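Local coordinates for ferripyochelin binding protein (Salmonella enterica subsp. enterica serovar Typhimurium, PDB 3R3R) that binds a zinc ion and, as a member of the gamma-class carbonic anhydrase family, may act as a carbonic anhydrase-like enzyme, at residues A[121-129]-A[156-164]. Sequence-based numbering, arbitrary orientation.
Sequences IEDDVMIGA and LSDAERSGL
In one of its two conformers, Met126 holds its CG anti to the backbone N (chi1 -176°) and then turns at its last torsion (chi3 -36°). This lays Met126 CE against the start of the helix, 3.8 Å from Leu156 CD2. Met126 CE also reaches Glu160 CB at 3.8 Å, the two side chains crossing at about a right angle. Leu164 lies beside the Met126 methyl, with Leu164 CD1 3.6 Å from Asp124 CA and CD2 near Val125 O. Leu156 CD1 meets Asp124 O. Strand 125-127 belongs to one face of the left-handed beta-helix built from hexapeptide repeats. The C-terminal helix 158-182 packs on this face, its first turns nearly perpendicular to the strand. A capping box starts the helix: Ser157 OG accepts from Glu160 N, and Ser157 N donates to Glu160 OE1 (2.9 Å). That carboxylate oxygen also pairs with Arg154. Arg161 brings NH1 to Asp124 OD2 in a long salt bridge of 3.8 Å. The Asp124 carboxylate and Arg161 guanidinium planes are 56° apart. A water in the guanidinium plane accepts from Arg161 NH1 and donates a weak bond to Asp124 OD2. Another water joins Asp124 OD1 to Arg161 O. Asp124 OD1 also forms a salt bridge with Arg106.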
# COMPACT_ATOMS: atom_id res chain seq x y z
N ILE A 121 -0.85 5.23 -10.46
CA ILE A 121 -1.99 4.39 -10.74
C ILE A 121 -3.23 5.21 -10.41
O ILE A 121 -3.41 5.64 -9.27
CB ILE A 121 -1.97 3.09 -9.91
CG1 ILE A 121 -0.66 2.33 -10.14
CG2 ILE A 121 -3.17 2.23 -10.31
CD1 ILE A 121 -0.53 1.06 -9.32
N GLU A 122 -4.05 5.49 -11.41
CA GLU A 122 -5.25 6.28 -11.19
C GLU A 122 -6.33 5.48 -10.43
O GLU A 122 -6.16 4.29 -10.14
CB GLU A 122 -5.76 6.79 -12.54
CG GLU A 122 -4.75 7.73 -13.22
CD GLU A 122 -5.23 8.27 -14.57
OE1 GLU A 122 -6.38 7.96 -14.96
OE2 GLU A 122 -4.45 8.98 -15.25
N ASP A 123 -7.42 6.15 -10.06
CA ASP A 123 -8.48 5.51 -9.29
C ASP A 123 -9.13 4.38 -10.10
O ASP A 123 -9.12 4.41 -11.33
CB ASP A 123 -9.60 6.52 -8.96
CG ASP A 123 -9.11 7.73 -8.17
OD1 ASP A 123 -8.08 7.70 -7.49
OD2 ASP A 123 -9.84 8.73 -8.19
N ASP A 124 -9.74 3.41 -9.41
CA ASP A 124 -10.58 2.39 -10.06
C ASP A 124 -9.77 1.58 -11.08
O ASP A 124 -10.14 1.48 -12.26
CB ASP A 124 -11.80 3.03 -10.72
CG ASP A 124 -12.71 3.71 -9.71
OD1 ASP A 124 -13.09 3.05 -8.73
OD2 ASP A 124 -13.01 4.91 -9.88
N VAL A 125 -8.67 0.99 -10.62
CA VAL A 125 -7.80 0.20 -11.48
C VAL A 125 -7.57 -1.15 -10.83
O VAL A 125 -7.48 -1.25 -9.59
CB VAL A 125 -6.43 0.91 -11.68
CG1 VAL A 125 -5.38 -0.01 -12.30
CG2 VAL A 125 -6.62 2.15 -12.55
N MET A 126 -7.50 -2.19 -11.66
CA MET A 126 -7.09 -3.50 -11.17
C MET A 126 -5.82 -3.93 -11.86
O MET A 126 -5.69 -3.79 -13.09
CB MET A 126 -8.15 -4.55 -11.45
CG MET A 126 -7.87 -5.94 -10.90
SD MET A 126 -9.29 -7.00 -11.27
CE MET A 126 -10.63 -5.83 -11.06
N ILE A 127 -4.88 -4.44 -11.08
CA ILE A 127 -3.62 -4.99 -11.60
C ILE A 127 -3.61 -6.48 -11.29
O ILE A 127 -3.82 -6.87 -10.17
CB ILE A 127 -2.43 -4.29 -10.92
CG1 ILE A 127 -2.47 -2.77 -11.25
CG2 ILE A 127 -1.09 -4.93 -11.33
CD1 ILE A 127 -1.62 -1.94 -10.38
N GLY A 128 -3.38 -7.29 -12.32
CA GLY A 128 -3.36 -8.74 -12.13
C GLY A 128 -2.21 -9.19 -11.25
O GLY A 128 -1.18 -8.53 -11.15
N ALA A 129 -2.36 -10.37 -10.65
CA ALA A 129 -1.29 -10.97 -9.85
C ALA A 129 0.00 -11.08 -10.66
O ALA A 129 -0.02 -11.34 -11.86
CB ALA A 129 -1.73 -12.34 -9.38
N LEU A 156 -12.45 -2.34 -17.06
CA LEU A 156 -13.09 -3.12 -16.01
C LEU A 156 -14.57 -3.25 -16.31
O LEU A 156 -15.22 -2.27 -16.72
CB LEU A 156 -12.96 -2.40 -14.66
CG LEU A 156 -11.52 -2.30 -14.13
CD1 LEU A 156 -11.54 -1.73 -12.73
CD2 LEU A 156 -10.83 -3.67 -14.14
N SER A 157 -15.11 -4.44 -16.11
CA SER A 157 -16.55 -4.61 -16.18
C SER A 157 -17.17 -3.85 -15.01
O SER A 157 -16.49 -3.51 -14.03
CB SER A 157 -16.93 -6.08 -16.07
OG SER A 157 -16.65 -6.53 -14.75
N ASP A 158 -18.47 -3.59 -15.09
CA ASP A 158 -19.13 -2.90 -14.01
C ASP A 158 -19.06 -3.71 -12.71
O ASP A 158 -18.94 -3.14 -11.62
CB ASP A 158 -20.57 -2.53 -14.40
CG ASP A 158 -20.64 -1.58 -15.61
OD1 ASP A 158 -19.61 -0.97 -16.01
OD2 ASP A 158 -21.75 -1.44 -16.18
N ALA A 159 -19.13 -5.03 -12.81
CA ALA A 159 -18.98 -5.90 -11.64
C ALA A 159 -17.59 -5.79 -11.02
O ALA A 159 -17.44 -5.79 -9.80
CB ALA A 159 -19.31 -7.36 -12.00
N GLU A 160 -16.56 -5.72 -11.86
CA GLU A 160 -15.20 -5.57 -11.36
C GLU A 160 -14.99 -4.23 -10.70
O GLU A 160 -14.33 -4.13 -9.67
CB GLU A 160 -14.18 -5.76 -12.48
CG GLU A 160 -14.09 -7.20 -12.94
CD GLU A 160 -13.34 -7.37 -14.24
OE1 GLU A 160 -13.28 -6.41 -15.04
OE2 GLU A 160 -12.81 -8.49 -14.47
N ARG A 161 -15.57 -3.19 -11.29
CA ARG A 161 -15.48 -1.87 -10.71
C ARG A 161 -16.08 -1.88 -9.30
O ARG A 161 -15.46 -1.45 -8.33
CB ARG A 161 -16.15 -0.85 -11.64
CG ARG A 161 -16.20 0.57 -11.11
CD ARG A 161 -16.91 1.52 -12.10
NE ARG A 161 -16.23 1.61 -13.39
CZ ARG A 161 -15.28 2.51 -13.66
NH1 ARG A 161 -14.92 3.41 -12.75
NH2 ARG A 161 -14.70 2.51 -14.86
N SER A 162 -17.28 -2.43 -9.16
CA SER A 162 -17.89 -2.55 -7.85
C SER A 162 -17.05 -3.44 -6.93
O SER A 162 -16.96 -3.20 -5.71
CB SER A 162 -19.30 -3.12 -7.99
OG SER A 162 -19.92 -3.17 -6.72
N GLY A 163 -16.43 -4.47 -7.50
CA GLY A 163 -15.62 -5.40 -6.73
C GLY A 163 -14.44 -4.73 -6.04
O GLY A 163 -13.97 -5.23 -5.02
N LEU A 164 -13.93 -3.64 -6.61
CA LEU A 164 -12.84 -2.91 -5.96
C LEU A 164 -13.29 -2.39 -4.60
O LEU A 164 -12.56 -2.48 -3.60
CB LEU A 164 -12.40 -1.75 -6.84
CG LEU A 164 -11.85 -2.18 -8.20
CD1 LEU A 164 -11.61 -0.95 -9.03
CD2 LEU A 164 -10.54 -2.98 -8.09
O HOH W 1 -14.67 1.14 -7.58
O HOH W 2 -15.89 4.27 -10.04